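Local coordinates for 6-aminohexanoate-dimer hydrolase (Bacillus anthracis, PDB 4GB7), which probably hydrolyses the amide bond of 6-aminohexanoate dimers, acting as a serine hydrolase of the beta-lactamase family, at residues A[91-94]-A[98-101]; A[106-111]-A[404-409]; A[363-368]-A[413-418]. All coordinates share one frame; numbering follows the deposited sequence.

In the fold
Helix 402-417 connects the three contacts: interaction 2 uses its residues 404-409 and interaction 3 its residues 413-418, while the hairpin of interaction 1 packs against its side. Interactions 1 and 2 lie about 10 Å apart between centres and touch directly, most closely where Leu101 CD1 meets the selenium SE of Met409 at 3.4 Å; interaction 3 is about 16 Å from each of them between centres. All three lie on the same side of the chain's centre, and none includes Ser140 or Lys143 of the Ser-x-x-Lys motif that is probably catalytic. They tie the helix to the hairpin, to the start of strand 110-117 and to the loop before strand 369-373.

Interaction 1. Residues A[91-94]-A[98-101]; sequences VQRR and ATPL
Val91 and Thr99 face each other as an antiparallel hydrogen-bonded pair, held by two backbone bonds. Val91 N donates to Thr99 O over 2.9 Å, and Thr99 N returns a bond of 2.8 Å to Val91 O. Val91 O also receives a CA-H...O contact from Ala98 CA, 3.1 Å away, which brings a second, weaker donor to the carbonyl. One step along, Gln92 and Ala98 make the adjoining non-hydrogen-bonded pair, and there the two backbones close to 4.4 Å from CA to CA.

These pairings define a beta hairpin, strand 90-92 against strand 97-100, which forms a two-stranded sheet separate from the five-stranded sheet of the hydrolase fold. The hairpin runs straight into a helix, since Pro100 occupies the N-cap position of helix 101-107. Val91 and Thr99 lie on one face of the ribbon; Gln92 and Ala98 lie on the other, where Gln92 NE2 has a weak hydrogen bond to Asp412.

Apolar packing centres on Val91. With CG1 anti to the backbone N (chi1 180°), Val91 CG2 stands beside that nitrogen and lies 3.7 Å from Leu101 CD1. Both residues also press on Met409, present as selenomethionine, in helix 402-417, and Val91 touches Val405 there as well.

Arg93 crosses over Thr99. The arginine chain, extended from CG to NE, leaves the corner that the backbone turns at residue 93 and passes over the threonine. Thr99 CG2 lies against one face of the guanidinium, nearer its rim than its middle, 3.8 Å from Arg93 CZ. Arg93 NH2 stands 3.5 Å from Thr99 OG1, and Leu104 touches both side chains.

Interaction 2. Residues A[106-111]-A[404-409]; sequences DDNKTD and SVYSNM
Tyr406 projects from helix 402-417 and brings its hydroxyl up to the side chains of Asn108 and Thr110. At CB the first torsion sets the course: CG lies beside the backbone N, anti to the carbonyl carbon (chi1 -74°), and the ring leaves the helix pointing at the 106-111 backbone. Midway along, the ring meets that of His391, the two planes inclined at about 45°. Tyr406 and Asn108 run past each other in opposite directions, the amide inclined at 75° to the phenol ring. The closest contacts across the segments are made by the last atom, OH. Tyr406 OH lies 3.3 Å from Asn108 CB and 3.2 Å from Thr110 OG1. Tyr406 OH also hydrogen-bonds at 2.7 Å to a water oxygen set in the ring plane, at its edge. That water donates in turn to Asn108 O at 2.8 Å, bridging phenol and backbone.

The tyrosine meets groups held by carbonyls of helix 101-107: Asn108 ND2 bonds to Leu104 O, and Thr110 OG1 to Leu105 O and also to His391 NE2. Helix 101-107 ends in a Schellman motif with Lys109, at positive phi, as C-prime residue. In the fold, the contact spans the turn where helix 101-107 gives way to strand 110-117, and Tyr406 brings helix 402-417 against that turn, beside His391 of the neighbouring strand 387-393.

Interaction 3. Residues A[363-368]-A[413-418]; sequences HNEQGA and IAHHLE
Gln366 and His415 form the tight part of this contact, joined by a nearly straight hydrogen bond from His415 NE2 to Gln366 OE1 of 2.8 Å (163° at the hydrogen). The oxygen sits at the edge of the imidazole, in its plane, whereas the nitrogen approaches from well above the plane of the amide. The glutamine chain bends at its second torsion (chi2 -67°), which turns the amide toward helix 402-417. Its NE2 packs 4.0 Å from Ala414 CB and hydrogen-bonds to Asp382 OD2. With the nitrogen pointed at a carboxylate and the oxygen at a histidine N-H, the amide is fixed at both ends. The loop itself is folded as a type I turn from Asn364 to Gly367. Asn364 OD1 accepts from Gln366 N at 2.9 Å, which makes an Asx turn. Ala368 N is a further donor to Asn364 OD1, at 3.0 Å, and the two arrive from opposite faces of its carbonyl plane.

On the exposed side the fit is looser. Glu365 and His415 extend toward each other from opposite directions, the glutamate chain extended beyond CG and its carboxylate turned 75° from the imidazole. Its CD lies at the ring edge, in plane, and the nearest approach is Glu365 OE1 to His415 CE1, 3.4 Å. This is a contact with a ring carbon, without the close N-H pairing that Gln366 enjoys.

The second ring nitrogen, ND1, hydrogen-bonds to O of Gln422, an oxygen of the chain's C-terminal carboxylate. An acceptor thus faces each imidazole nitrogen, and with the negative charge of the terminus and the nearby Glu365 carboxylate this would favour a doubly protonated, positively charged His415.

Interaction 1. Residues A[91-94]-A[98-101]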
loop_
_atom_site.group_PDB
_atom_site.type_symbol
_atom_site.label_atom_id
_atom_site.label_comp_id
_atom_site.label_asym_id
_atom_site.label_seq_id
_atom_site.Cartn_x
_atom_site.Cartn_y
_atom_site.Cartn_z
ATOM N N VAL A 91 2.662 -15.761 -20.083
ATOM C CA VAL A 91 1.949 -14.528 -19.819
ATOM C C VAL A 91 1.624 -13.844 -21.138
ATOM O O VAL A 91 2.500 -13.659 -21.995
ATOM C CB VAL A 91 2.772 -13.550 -18.946
ATOM C CG1 VAL A 91 2.002 -12.253 -18.693
ATOM C CG2 VAL A 91 3.173 -14.245 -17.620
ATOM N N GLN A 92 0.373 -13.456 -21.305
ATOM C CA GLN A 92 0.022 -12.747 -22.532
ATOM C C GLN A 92 0.385 -11.258 -22.388
ATOM O O GLN A 92 -0.294 -10.521 -21.670
ATOM C CB GLN A 92 -1.433 -12.954 -22.910
ATOM C CG GLN A 92 -1.755 -14.417 -23.201
ATOM C CD GLN A 92 -3.222 -14.653 -23.510
ATOM O OE1 GLN A 92 -3.651 -14.432 -24.643
ATOM N NE2 GLN A 92 -4.016 -15.108 -22.489
ATOM N N ARG A 93 1.429 -10.803 -23.082
ATOM C CA ARG A 93 1.688 -9.350 -23.106
ATOM C C ARG A 93 0.432 -8.687 -23.752
ATOM O O ARG A 93 -0.115 -7.690 -23.291
ATOM C CB ARG A 93 2.867 -8.999 -24.006
ATOM C CG ARG A 93 4.195 -9.489 -23.563
ATOM C CD ARG A 93 5.249 -8.775 -24.361
ATOM N NE ARG A 93 6.552 -9.303 -24.027
ATOM C CZ ARG A 93 7.302 -8.852 -23.025
ATOM N NH1 ARG A 93 6.879 -7.833 -22.249
ATOM N NH2 ARG A 93 8.483 -9.417 -22.806
ATOM N N ARG A 94 -0.029 -9.329 -24.819
ATOM C CA ARG A 94 -1.262 -9.040 -25.489
ATOM C C ARG A 94 -1.659 -10.380 -26.189
ATOM O O ARG A 94 -0.864 -11.359 -26.219
ATOM C CB ARG A 94 -1.093 -7.847 -26.436
ATOM C CG ARG A 94 -0.347 -8.211 -27.683
ATOM C CD ARG A 94 0.132 -6.995 -28.444
ATOM N NE ARG A 94 0.945 -7.415 -29.582
ATOM C CZ ARG A 94 1.737 -6.595 -30.260
ATOM N NH1 ARG A 94 1.803 -5.309 -29.935
ATOM N NH2 ARG A 94 2.453 -7.047 -31.272
ATOM N N ALA A 98 2.925 -14.076 -26.188
ATOM C CA ALA A 98 3.177 -14.668 -24.862
ATOM C C ALA A 98 4.628 -14.476 -24.501
ATOM O O ALA A 98 5.517 -14.408 -25.385
ATOM C CB ALA A 98 2.848 -16.147 -24.859
ATOM N N THR A 99 4.891 -14.423 -23.210
ATOM C CA THR A 99 6.252 -14.351 -22.740
ATOM C C THR A 99 6.328 -15.052 -21.378
ATOM O O THR A 99 5.361 -15.004 -20.601
ATOM C CB THR A 99 6.729 -12.880 -22.721
ATOM O OG1 THR A 99 8.149 -12.862 -22.651
ATOM C CG2 THR A 99 6.124 -12.120 -21.569
ATOM N N PRO A 100 7.443 -15.748 -21.079
ATOM C CA PRO A 100 7.453 -16.540 -19.841
ATOM C C PRO A 100 7.459 -15.658 -18.578
ATOM O O PRO A 100 8.112 -14.594 -18.520
ATOM C CB PRO A 100 8.709 -17.404 -19.939
ATOM C CG PRO A 100 9.336 -17.081 -21.199
ATOM C CD PRO A 100 8.606 -16.000 -21.923
ATOM N N LEU A 101 6.762 -16.109 -17.553
ATOM C CA LEU A 101 6.530 -15.304 -16.358
ATOM C C LEU A 101 7.794 -14.821 -15.613
ATOM O O LEU A 101 7.934 -13.628 -15.345
ATOM C CB LEU A 101 5.663 -16.103 -15.382
ATOM C CG LEU A 101 5.420 -15.495 -14.011
ATOM C CD1 LEU A 101 4.633 -14.194 -14.195
ATOM C CD2 LEU A 101 4.695 -16.481 -13.116
#

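Interaction 2. Residues A[106-111]-A[404-409]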
loop_
_atom_site.group_PDB
_atom_site.type_symbol
_atom_site.label_atom_id
_atom_site.label_comp_id
_atom_site.label_asym_id
_atom_site.label_seq_id
_atom_site.Cartn_x
_atom_site.Cartn_y
_atom_site.Cartn_z
ATOM N N ASP A 106 11.378 -10.213 -14.079
ATOM C CA ASP A 106 12.733 -9.684 -13.934
ATOM C C ASP A 106 12.917 -8.457 -14.862
ATOM O O ASP A 106 13.552 -7.480 -14.464
ATOM C CB ASP A 106 13.772 -10.807 -14.259
ATOM C CG ASP A 106 15.178 -10.514 -13.753
ATOM O OD1 ASP A 106 15.380 -9.674 -12.893
ATOM O OD2 ASP A 106 16.160 -11.151 -14.252
ATOM N N ASP A 107 12.371 -8.552 -16.093
ATOM C CA ASP A 107 12.531 -7.522 -17.105
ATOM C C ASP A 107 11.878 -6.218 -16.620
ATOM O O ASP A 107 12.257 -5.122 -17.040
ATOM C CB ASP A 107 11.889 -7.935 -18.428
ATOM C CG ASP A 107 12.308 -7.028 -19.592
ATOM O OD1 ASP A 107 13.515 -6.699 -19.699
ATOM O OD2 ASP A 107 11.446 -6.658 -20.414
ATOM N N ASN A 108 10.926 -6.356 -15.703
ATOM C CA ASN A 108 10.243 -5.199 -15.157
ATOM C C ASN A 108 10.625 -4.892 -13.720
ATOM O O ASN A 108 9.896 -4.198 -12.994
ATOM C CB ASN A 108 8.738 -5.315 -15.347
ATOM C CG ASN A 108 8.357 -5.250 -16.808
ATOM O OD1 ASN A 108 8.134 -4.160 -17.369
ATOM N ND2 ASN A 108 8.274 -6.423 -17.436
ATOM N N LYS A 109 11.795 -5.354 -13.339
ATOM C CA LYS A 109 12.445 -4.945 -12.098
ATOM C C LYS A 109 11.629 -5.399 -10.887
ATOM O O LYS A 109 11.641 -4.769 -9.858
ATOM C CB LYS A 109 12.787 -3.461 -12.096
ATOM C CG LYS A 109 13.774 -3.153 -13.223
ATOM C CD LYS A 109 14.125 -1.662 -13.312
ATOM C CE LYS A 109 15.241 -1.374 -14.288
ATOM N NZ LYS A 109 14.919 -1.741 -15.681
ATOM N N THR A 110 10.950 -6.538 -11.011
ATOM C CA THR A 110 10.352 -7.177 -9.857
ATOM C C THR A 110 11.459 -7.656 -8.890
ATOM O O THR A 110 12.516 -8.149 -9.292
ATOM C CB THR A 110 9.510 -8.382 -10.295
ATOM O OG1 THR A 110 8.492 -7.950 -11.209
ATOM C CG2 THR A 110 8.980 -9.230 -9.070
ATOM N N ASP A 111 11.221 -7.456 -7.616
ATOM C CA ASP A 111 12.115 -7.945 -6.546
ATOM C C ASP A 111 11.583 -9.204 -5.849
ATOM O O ASP A 111 12.395 -10.030 -5.404
ATOM C CB ASP A 111 12.360 -6.860 -5.487
ATOM C CG ASP A 111 13.139 -5.672 -6.012
ATOM O OD1 ASP A 111 14.090 -5.834 -6.802
ATOM O OD2 ASP A 111 12.808 -4.550 -5.633
ATOM N N SER A 404 -1.448 -3.223 -16.866
ATOM C CA SER A 404 -2.476 -4.063 -17.469
ATOM C C SER A 404 -2.001 -5.514 -17.786
ATOM O O SER A 404 -2.772 -6.462 -17.715
ATOM C CB SER A 404 -2.995 -3.423 -18.761
ATOM O OG SER A 404 -3.994 -4.219 -19.375
ATOM N N VAL A 405 -0.760 -5.653 -18.213
ATOM C CA VAL A 405 -0.189 -6.984 -18.384
ATOM C C VAL A 405 -0.252 -7.787 -17.073
ATOM O O VAL A 405 -0.747 -8.924 -17.051
ATOM C CB VAL A 405 1.254 -6.944 -18.914
ATOM C CG1 VAL A 405 1.900 -8.333 -18.899
ATOM C CG2 VAL A 405 1.263 -6.352 -20.340
ATOM N N TYR A 406 0.183 -7.184 -15.978
ATOM C CA TYR A 406 0.104 -7.820 -14.690
ATOM C C TYR A 406 -1.324 -8.117 -14.257
ATOM O O TYR A 406 -1.606 -9.214 -13.776
ATOM C CB TYR A 406 0.803 -6.943 -13.659
ATOM C CG TYR A 406 2.324 -6.886 -13.658
ATOM C CD1 TYR A 406 3.110 -7.796 -14.372
ATOM C CD2 TYR A 406 2.973 -5.904 -12.918
ATOM C CE1 TYR A 406 4.465 -7.754 -14.275
ATOM C CE2 TYR A 406 4.331 -5.845 -12.816
ATOM C CZ TYR A 406 5.078 -6.765 -13.521
ATOM O OH TYR A 406 6.436 -6.731 -13.410
ATOM N N SER A 407 -2.234 -7.155 -14.437
ATOM C CA SER A 407 -3.600 -7.362 -13.991
ATOM C C SER A 407 -4.244 -8.560 -14.675
ATOM O O SER A 407 -4.924 -9.360 -14.045
ATOM C CB SER A 407 -4.441 -6.102 -14.232
ATOM O OG SER A 407 -3.950 -5.044 -13.438
ATOM N N ASN A 408 -3.986 -8.685 -15.983
ATOM C CA ASN A 408 -4.496 -9.793 -16.748
ATOM C C ASN A 408 -3.756 -11.094 -16.401
ATOM O O ASN A 408 -4.375 -12.157 -16.337
ATOM C CB ASN A 408 -4.378 -9.496 -18.241
ATOM C CG ASN A 408 -5.547 -8.646 -18.736
ATOM O OD1 ASN A 408 -6.671 -9.175 -18.856
ATOM N ND2 ASN A 408 -5.305 -7.323 -18.973
HETATM N N MSE A 409 -2.454 -11.022 -16.175
HETATM C CA MSE A 409 -1.640 -12.193 -15.785
HETATM C C MSE A 409 -2.154 -12.793 -14.473
HETATM O O MSE A 409 -2.197 -14.022 -14.293
HETATM C CB MSE A 409 -0.200 -11.733 -15.605
HETATM C CG MSE A 409 0.806 -12.742 -15.139
HETATM SE SE MSE A 409 2.431 -11.702 -14.932
HETATM C CE MSE A 409 2.208 -11.216 -13.088
HETATM O O HOH W 1 7.453 -4.764 -11.842
#

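Interaction 3. Residues A[363-368]-A[413-418]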
loop_
_atom_site.group_PDB
_atom_site.type_symbol
_atom_site.label_atom_id
_atom_site.label_comp_id
_atom_site.label_asym_id
_atom_site.label_seq_id
_atom_site.Cartn_x
_atom_site.Cartn_y
_atom_site.Cartn_z
ATOM N N HIS A 363 -13.434 -4.415 -10.575
ATOM C CA HIS A 363 -14.575 -5.146 -11.186
ATOM C C HIS A 363 -14.140 -6.043 -12.312
ATOM O O HIS A 363 -14.673 -5.986 -13.425
ATOM C CB HIS A 363 -15.656 -4.157 -11.631
ATOM C CG HIS A 363 -16.243 -3.387 -10.485
ATOM N ND1 HIS A 363 -16.015 -2.057 -10.283
ATOM C CD2 HIS A 363 -16.995 -3.819 -9.407
ATOM C CE1 HIS A 363 -16.641 -1.681 -9.153
ATOM N NE2 HIS A 363 -17.233 -2.747 -8.623
ATOM N N ASN A 364 -13.189 -6.903 -12.006
ATOM C CA ASN A 364 -12.738 -7.891 -12.934
ATOM C C ASN A 364 -13.587 -9.155 -12.792
ATOM O O ASN A 364 -14.486 -9.243 -11.928
ATOM C CB ASN A 364 -11.213 -8.115 -12.871
ATOM C CG ASN A 364 -10.748 -8.976 -11.694
ATOM O OD1 ASN A 364 -11.544 -9.468 -10.887
ATOM N ND2 ASN A 364 -9.412 -9.141 -11.576
ATOM N N GLU A 365 -13.313 -10.144 -13.634
ATOM C CA GLU A 365 -14.170 -11.321 -13.656
ATOM C C GLU A 365 -14.033 -12.172 -12.398
ATOM O O GLU A 365 -14.834 -13.106 -12.218
ATOM C CB GLU A 365 -13.942 -12.179 -14.893
ATOM C CG GLU A 365 -12.588 -12.840 -14.971
ATOM C CD GLU A 365 -12.518 -13.789 -16.149
ATOM O OE1 GLU A 365 -13.192 -14.857 -16.163
ATOM O OE2 GLU A 365 -11.758 -13.477 -17.030
ATOM N N GLN A 366 -13.011 -11.886 -11.567
ATOM C CA GLN A 366 -12.819 -12.648 -10.316
ATOM C C GLN A 366 -13.398 -11.973 -9.127
ATOM O O GLN A 366 -13.391 -12.558 -8.047
ATOM C CB GLN A 366 -11.352 -12.864 -10.029
ATOM C CG GLN A 366 -10.604 -13.477 -11.194
ATOM C CD GLN A 366 -11.040 -14.891 -11.475
ATOM O OE1 GLN A 366 -11.744 -15.144 -12.431
ATOM N NE2 GLN A 366 -10.646 -15.815 -10.613
ATOM N N GLY A 367 -13.841 -10.736 -9.284
ATOM C CA GLY A 367 -14.309 -10.001 -8.111
ATOM C C GLY A 367 -13.094 -9.609 -7.235
ATOM O O GLY A 367 -13.242 -9.449 -6.005
ATOM N N ALA A 368 -11.913 -9.436 -7.865
ATOM C CA ALA A 368 -10.673 -9.162 -7.087
ATOM C C ALA A 368 -10.683 -7.775 -6.520
ATOM O O ALA A 368 -11.372 -6.880 -7.019
ATOM C CB ALA A 368 -9.412 -9.441 -7.891
ATOM N N ILE A 413 -3.134 -16.635 -14.080
ATOM C CA ILE A 413 -2.568 -17.490 -13.042
ATOM C C ILE A 413 -3.671 -18.160 -12.211
ATOM O O ILE A 413 -3.634 -19.352 -11.970
ATOM C CB ILE A 413 -1.545 -16.755 -12.133
ATOM C CG1 ILE A 413 -0.325 -16.340 -12.934
ATOM C CG2 ILE A 413 -1.201 -17.641 -10.901
ATOM C CD1 ILE A 413 0.560 -15.328 -12.221
ATOM N N ALA A 414 -4.638 -17.374 -11.736
ATOM C CA ALA A 414 -5.753 -17.926 -10.982
ATOM C C ALA A 414 -6.450 -19.074 -11.754
ATOM O O ALA A 414 -6.770 -20.126 -11.196
ATOM C CB ALA A 414 -6.769 -16.812 -10.657
ATOM N N HIS A 415 -6.763 -18.851 -13.022
ATOM C CA HIS A 415 -7.517 -19.854 -13.777
ATOM C C HIS A 415 -6.669 -21.117 -13.975
ATOM O O HIS A 415 -7.188 -22.219 -13.990
ATOM C CB HIS A 415 -7.936 -19.294 -15.122
ATOM C CG HIS A 415 -8.986 -18.230 -15.020
ATOM N ND1 HIS A 415 -9.427 -17.528 -16.081
ATOM C CD2 HIS A 415 -9.654 -17.713 -13.900
ATOM C CE1 HIS A 415 -10.376 -16.658 -15.659
ATOM N NE2 HIS A 415 -10.488 -16.768 -14.330
ATOM N N HIS A 416 -5.367 -20.947 -14.152
ATOM C CA HIS A 416 -4.436 -22.076 -14.206
ATOM C C HIS A 416 -4.417 -22.895 -12.930
ATOM O O HIS A 416 -4.513 -24.128 -12.976
ATOM C CB HIS A 416 -3.059 -21.581 -14.564
ATOM C CG HIS A 416 -2.004 -22.642 -14.521
ATOM N ND1 HIS A 416 -1.823 -23.525 -15.521
ATOM C CD2 HIS A 416 -1.062 -22.923 -13.570
ATOM C CE1 HIS A 416 -0.799 -24.337 -15.218
ATOM N NE2 HIS A 416 -0.330 -23.968 -14.016
ATOM N N LEU A 417 -4.336 -22.224 -11.784
ATOM C CA LEU A 417 -4.306 -22.882 -10.485
ATOM C C LEU A 417 -5.642 -23.559 -10.176
ATOM O O LEU A 417 -5.688 -24.569 -9.463
ATOM C CB LEU A 417 -3.943 -21.854 -9.400
ATOM C CG LEU A 417 -2.524 -21.272 -9.448
ATOM C CD1 LEU A 417 -2.363 -20.278 -8.331
ATOM C CD2 LEU A 417 -1.425 -22.334 -9.396
ATOM N N GLU A 418 -6.734 -23.015 -10.709
ATOM C CA GLU A 418 -8.040 -23.591 -10.544
ATOM C C GLU A 418 -8.301 -24.737 -11.523
ATOM O O GLU A 418 -9.335 -25.340 -11.466
ATOM C CB GLU A 418 -9.135 -22.498 -10.655
ATOM C CG GLU A 418 -9.208 -21.502 -9.507
ATOM C CD GLU A 418 -9.802 -22.107 -8.241
ATOM O OE1 GLU A 418 -11.034 -22.205 -8.182
ATOM O OE2 GLU A 418 -9.041 -22.484 -7.319
#